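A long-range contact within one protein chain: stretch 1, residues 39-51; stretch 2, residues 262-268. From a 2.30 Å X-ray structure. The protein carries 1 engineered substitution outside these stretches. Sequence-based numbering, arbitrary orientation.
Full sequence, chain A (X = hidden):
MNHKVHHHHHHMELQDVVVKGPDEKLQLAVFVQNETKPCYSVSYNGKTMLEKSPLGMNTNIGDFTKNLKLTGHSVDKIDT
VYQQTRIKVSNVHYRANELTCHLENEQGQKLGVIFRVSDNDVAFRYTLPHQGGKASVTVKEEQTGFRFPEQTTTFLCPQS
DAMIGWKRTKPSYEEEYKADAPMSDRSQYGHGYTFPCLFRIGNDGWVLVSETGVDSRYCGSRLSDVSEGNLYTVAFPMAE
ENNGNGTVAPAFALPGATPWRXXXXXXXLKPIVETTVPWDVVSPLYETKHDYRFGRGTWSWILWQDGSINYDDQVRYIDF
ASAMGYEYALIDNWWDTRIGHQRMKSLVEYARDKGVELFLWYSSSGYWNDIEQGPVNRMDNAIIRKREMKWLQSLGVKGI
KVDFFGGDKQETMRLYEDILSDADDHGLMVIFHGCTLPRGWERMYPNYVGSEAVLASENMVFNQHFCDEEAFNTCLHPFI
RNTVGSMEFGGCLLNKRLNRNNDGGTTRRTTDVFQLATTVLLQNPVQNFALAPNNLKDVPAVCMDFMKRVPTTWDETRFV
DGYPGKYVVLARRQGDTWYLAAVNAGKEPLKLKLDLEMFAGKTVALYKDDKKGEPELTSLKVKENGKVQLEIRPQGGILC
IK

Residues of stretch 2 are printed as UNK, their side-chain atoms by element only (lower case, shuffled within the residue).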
# COMPACT_ATOMS: atom_id res chain seq x y z
N CYS A 39 18.85 -15.59 16.53
CA CYS A 39 17.43 -15.64 16.20
C CYS A 39 16.58 -14.89 17.22
O CYS A 39 17.06 -14.47 18.26
CB CYS A 39 16.98 -17.09 16.08
SG CYS A 39 17.38 -18.13 17.51
N TYR A 40 15.31 -14.71 16.87
CA TYR A 40 14.33 -14.10 17.77
C TYR A 40 13.05 -14.92 17.70
O TYR A 40 12.88 -15.73 16.80
CB TYR A 40 14.07 -12.64 17.39
CG TYR A 40 13.31 -12.49 16.09
CD1 TYR A 40 13.95 -12.64 14.87
CD2 TYR A 40 11.95 -12.18 16.09
CE1 TYR A 40 13.27 -12.50 13.68
CE2 TYR A 40 11.26 -12.03 14.90
CZ TYR A 40 11.93 -12.20 13.70
OH TYR A 40 11.25 -12.06 12.51
N SER A 41 12.16 -14.73 18.67
CA SER A 41 10.84 -15.35 18.61
C SER A 41 9.79 -14.39 19.13
O SER A 41 10.10 -13.47 19.89
CB SER A 41 10.80 -16.66 19.40
OG SER A 41 10.91 -16.41 20.79
N VAL A 42 8.55 -14.57 18.70
CA VAL A 42 7.47 -13.66 19.06
C VAL A 42 6.25 -14.38 19.60
O VAL A 42 5.77 -15.36 19.02
CB VAL A 42 7.04 -12.80 17.85
CG1 VAL A 42 5.84 -11.92 18.20
CG2 VAL A 42 8.21 -11.96 17.36
N SER A 43 5.74 -13.89 20.72
CA SER A 43 4.52 -14.42 21.31
C SER A 43 3.49 -13.32 21.53
O SER A 43 3.84 -12.15 21.69
CB SER A 43 4.84 -15.13 22.63
OG SER A 43 4.90 -14.20 23.70
N TYR A 44 2.21 -13.69 21.52
CA TYR A 44 1.13 -12.76 21.82
C TYR A 44 0.11 -13.44 22.72
O TYR A 44 -0.40 -14.50 22.38
CB TYR A 44 0.45 -12.26 20.54
CG TYR A 44 -0.47 -11.09 20.80
CD1 TYR A 44 -1.81 -11.28 21.13
CD2 TYR A 44 0.01 -9.79 20.74
CE1 TYR A 44 -2.64 -10.20 21.38
CE2 TYR A 44 -0.81 -8.71 20.98
CZ TYR A 44 -2.13 -8.92 21.30
OH TYR A 44 -2.94 -7.83 21.55
N ASN A 45 -0.19 -12.81 23.86
CA ASN A 45 -0.98 -13.43 24.93
C ASN A 45 -0.55 -14.86 25.28
O ASN A 45 -1.38 -15.71 25.57
CB ASN A 45 -2.47 -13.43 24.57
CG ASN A 45 -3.14 -12.11 24.86
OD1 ASN A 45 -2.66 -11.33 25.69
ND2 ASN A 45 -4.25 -11.84 24.19
N GLY A 46 0.76 -15.10 25.25
CA GLY A 46 1.30 -16.39 25.66
C GLY A 46 1.31 -17.44 24.57
O GLY A 46 1.85 -18.53 24.74
N LYS A 47 0.72 -17.11 23.42
CA LYS A 47 0.74 -18.01 22.28
C LYS A 47 1.89 -17.67 21.34
O LYS A 47 2.14 -16.50 21.07
CB LYS A 47 -0.59 -17.99 21.53
CG LYS A 47 -1.80 -18.35 22.38
CD LYS A 47 -1.68 -19.77 22.94
CE LYS A 47 -1.24 -20.77 21.88
NZ LYS A 47 -1.37 -22.19 22.34
N THR A 48 2.59 -18.70 20.89
CA THR A 48 3.66 -18.54 19.92
C THR A 48 3.09 -18.05 18.60
O THR A 48 2.20 -18.68 18.02
CB THR A 48 4.44 -19.86 19.69
OG1 THR A 48 4.87 -20.40 20.95
CG2 THR A 48 5.65 -19.63 18.80
N MET A 49 3.60 -16.92 18.12
CA MET A 49 3.15 -16.33 16.86
C MET A 49 4.25 -16.44 15.82
O MET A 49 4.00 -16.74 14.65
CB MET A 49 2.73 -14.88 17.08
CG MET A 49 1.70 -14.72 18.18
SD MET A 49 0.17 -15.57 17.76
CE MET A 49 -0.53 -14.42 16.57
N LEU A 50 5.48 -16.18 16.25
CA LEU A 50 6.64 -16.50 15.44
C LEU A 50 7.55 -17.39 16.26
O LEU A 50 7.87 -17.06 17.40
CB LEU A 50 7.40 -15.25 15.00
CG LEU A 50 6.90 -14.44 13.81
CD1 LEU A 50 5.77 -13.52 14.24
CD2 LEU A 50 8.04 -13.63 13.21
N GLU A 51 7.94 -18.52 15.70
CA GLU A 51 8.95 -19.34 16.34
C GLU A 51 10.32 -18.75 16.06
O GLU A 51 10.44 -17.68 15.45
CB GLU A 51 8.84 -20.80 15.91
CG GLU A 51 7.48 -21.39 16.25
CD GLU A 51 7.38 -22.85 15.95
OE1 GLU A 51 7.77 -23.25 14.83
OE2 GLU A 51 6.95 -23.61 16.84
N UNK A 262 8.98 -5.27 9.62
CA UNK A 262 7.81 -5.04 10.46
C UNK A 262 6.94 -6.28 10.64
O UNK A 262 6.64 -7.01 9.69
c UNK A 262 7.79 -2.66 9.63
c UNK A 262 6.94 -3.90 9.91
o UNK A 262 6.29 -4.32 8.71
N UNK A 263 6.51 -6.49 11.89
CA UNK A 263 5.63 -7.59 12.25
C UNK A 263 4.41 -7.08 13.01
O UNK A 263 4.52 -6.65 14.15
c UNK A 263 8.58 -9.82 13.47
c UNK A 263 7.72 -8.97 12.54
c UNK A 263 6.36 -8.62 13.13
c UNK A 263 5.50 -9.85 13.33
N UNK A 264 3.25 -7.10 12.36
CA UNK A 264 2.02 -6.68 13.02
C UNK A 264 1.30 -7.92 13.51
O UNK A 264 0.89 -8.76 12.73
c UNK A 264 -0.18 -5.47 12.75
c UNK A 264 1.11 -5.89 12.06
o UNK A 264 1.81 -4.73 11.60
N UNK A 265 1.15 -8.06 14.82
CA UNK A 265 0.67 -9.33 15.37
C UNK A 265 -0.50 -9.07 16.32
O UNK A 265 -0.51 -8.08 17.03
c UNK A 265 1.82 -10.10 16.06
c UNK A 265 2.71 -9.15 16.82
c UNK A 265 1.28 -11.21 16.97
N UNK A 266 -1.49 -9.96 16.30
CA UNK A 266 -2.58 -9.86 17.25
C UNK A 266 -3.37 -11.14 17.37
O UNK A 266 -3.13 -12.08 16.64
N UNK A 267 -4.31 -11.18 18.31
CA UNK A 267 -5.20 -12.32 18.40
C UNK A 267 -6.44 -12.07 17.55
O UNK A 267 -7.28 -12.96 17.38
o UNK A 267 -6.75 -11.51 21.64
o UNK A 267 -6.12 -10.26 19.95
c UNK A 267 -5.61 -12.60 19.85
c UNK A 267 -6.19 -11.37 20.54
N UNK A 268 -6.54 -10.86 17.01
CA UNK A 268 -7.64 -10.47 16.13
C UNK A 268 -7.17 -9.70 14.90
O UNK A 268 -6.00 -9.32 14.80
c UNK A 268 -9.32 -10.36 18.04
c UNK A 268 -9.91 -10.77 20.12
c UNK A 268 -8.67 -9.63 16.91
n UNK A 268 -9.25 -9.93 19.35
c UNK A 268 -10.07 -11.49 18.06
n UNK A 268 -10.42 -11.72 19.36

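Position 262 has three side-chain atoms: a first carbon that carries one oxygen and one carbon. A fork of this composition at CB is threonine. Thr262 lies in a strand that begins earlier in the chain, and its side chain stays out of reach of stretch 1, so the contact sets no demand on it.

Position 263 carries four carbons, forked at the first, with one arm two carbons long. Its CA-to-CB bond points toward stretch 1, where the side chain touches Tyr40 and Leu50. That is isoleucine. Both arms pack against Leu50, and the long arm also reaches Tyr40. With chi1 in m and chi2 in t, Ile263 CD1 comes to 3.8 Å from Tyr40 CE2 and 3.6 Å from Tyr40 OH, approaching the ring obliquely; the hydroxyl itself is hydrogen-bonded elsewhere in the structure. Ile263 CG2 lies 3.8 Å from Leu50 CD1. A branched, wholly apolar side chain suits a buried site lined by Leu50 and the Tyr40 ring.

Position 264 again shows one carbon bearing one oxygen and one carbon, hence threonine. Alternation along the strand turns Thr264 out of reach of stretch 1, and its hydroxyl is satisfied by a hydrogen bond elsewhere in the structure.

At 265 there are three carbons, the first carrying the other two; they point toward stretch 1 and touch Val42, Tyr44 and Met49. This is valine. Val265 CG2 lies 3.8 Å from Tyr44 CB and 3.7 Å from Met49 CE, while Val265 CG1 is 4.4 Å from Val42 CG1. The compact fork fills this buried space without any polar atom to satisfy.

Position 266 has no side-chain atoms, and the face of the Tyr44 ring lies across its backbone. It is glycine. Gly266 CA sits 4.0 Å from the centroid of the Tyr44 ring, only 5° off the normal, a CH-pi contact. An ideal CB would point away from stretch 1 and be crowded by the carbonyl oxygen of position 268, at 3.3 Å, so the bare backbone suits the local fold as well. Met49 CE also comes within 3.5 Å of Gly266 O.

Position 267 has two carbons, the second carrying two oxygens, and touches Tyr44 and Asn45: aspartate. It has left the strand and is partly exposed. Asp267 N is 3.6 Å from Tyr44 CE1, and Asp267 OD2 is 3.6 Å from Asn45 ND2, a polar proximity, not a hydrogen bond.

Position 268 has one carbon followed by a five-membered ring of three carbons and two nitrogens: histidine. Exposed and directed sideways, His268 makes no contact with stretch 1.

The two strands run roughly parallel, at 33°, with a closest axial approach of 7.6 Å and no hydrogen bond between them. Stretch 1 holds its own hairpin together, closing a type I' turn from Tyr44 to Lys47, and Tyr40, Val42 and Tyr44 all point toward stretch 2. Alternate residues of both strands thus meet as apolar packing, and Tyr44 extends it over the glycine, burying 415 Å² in all.

Stretch 2 (262-268) TITVGDH
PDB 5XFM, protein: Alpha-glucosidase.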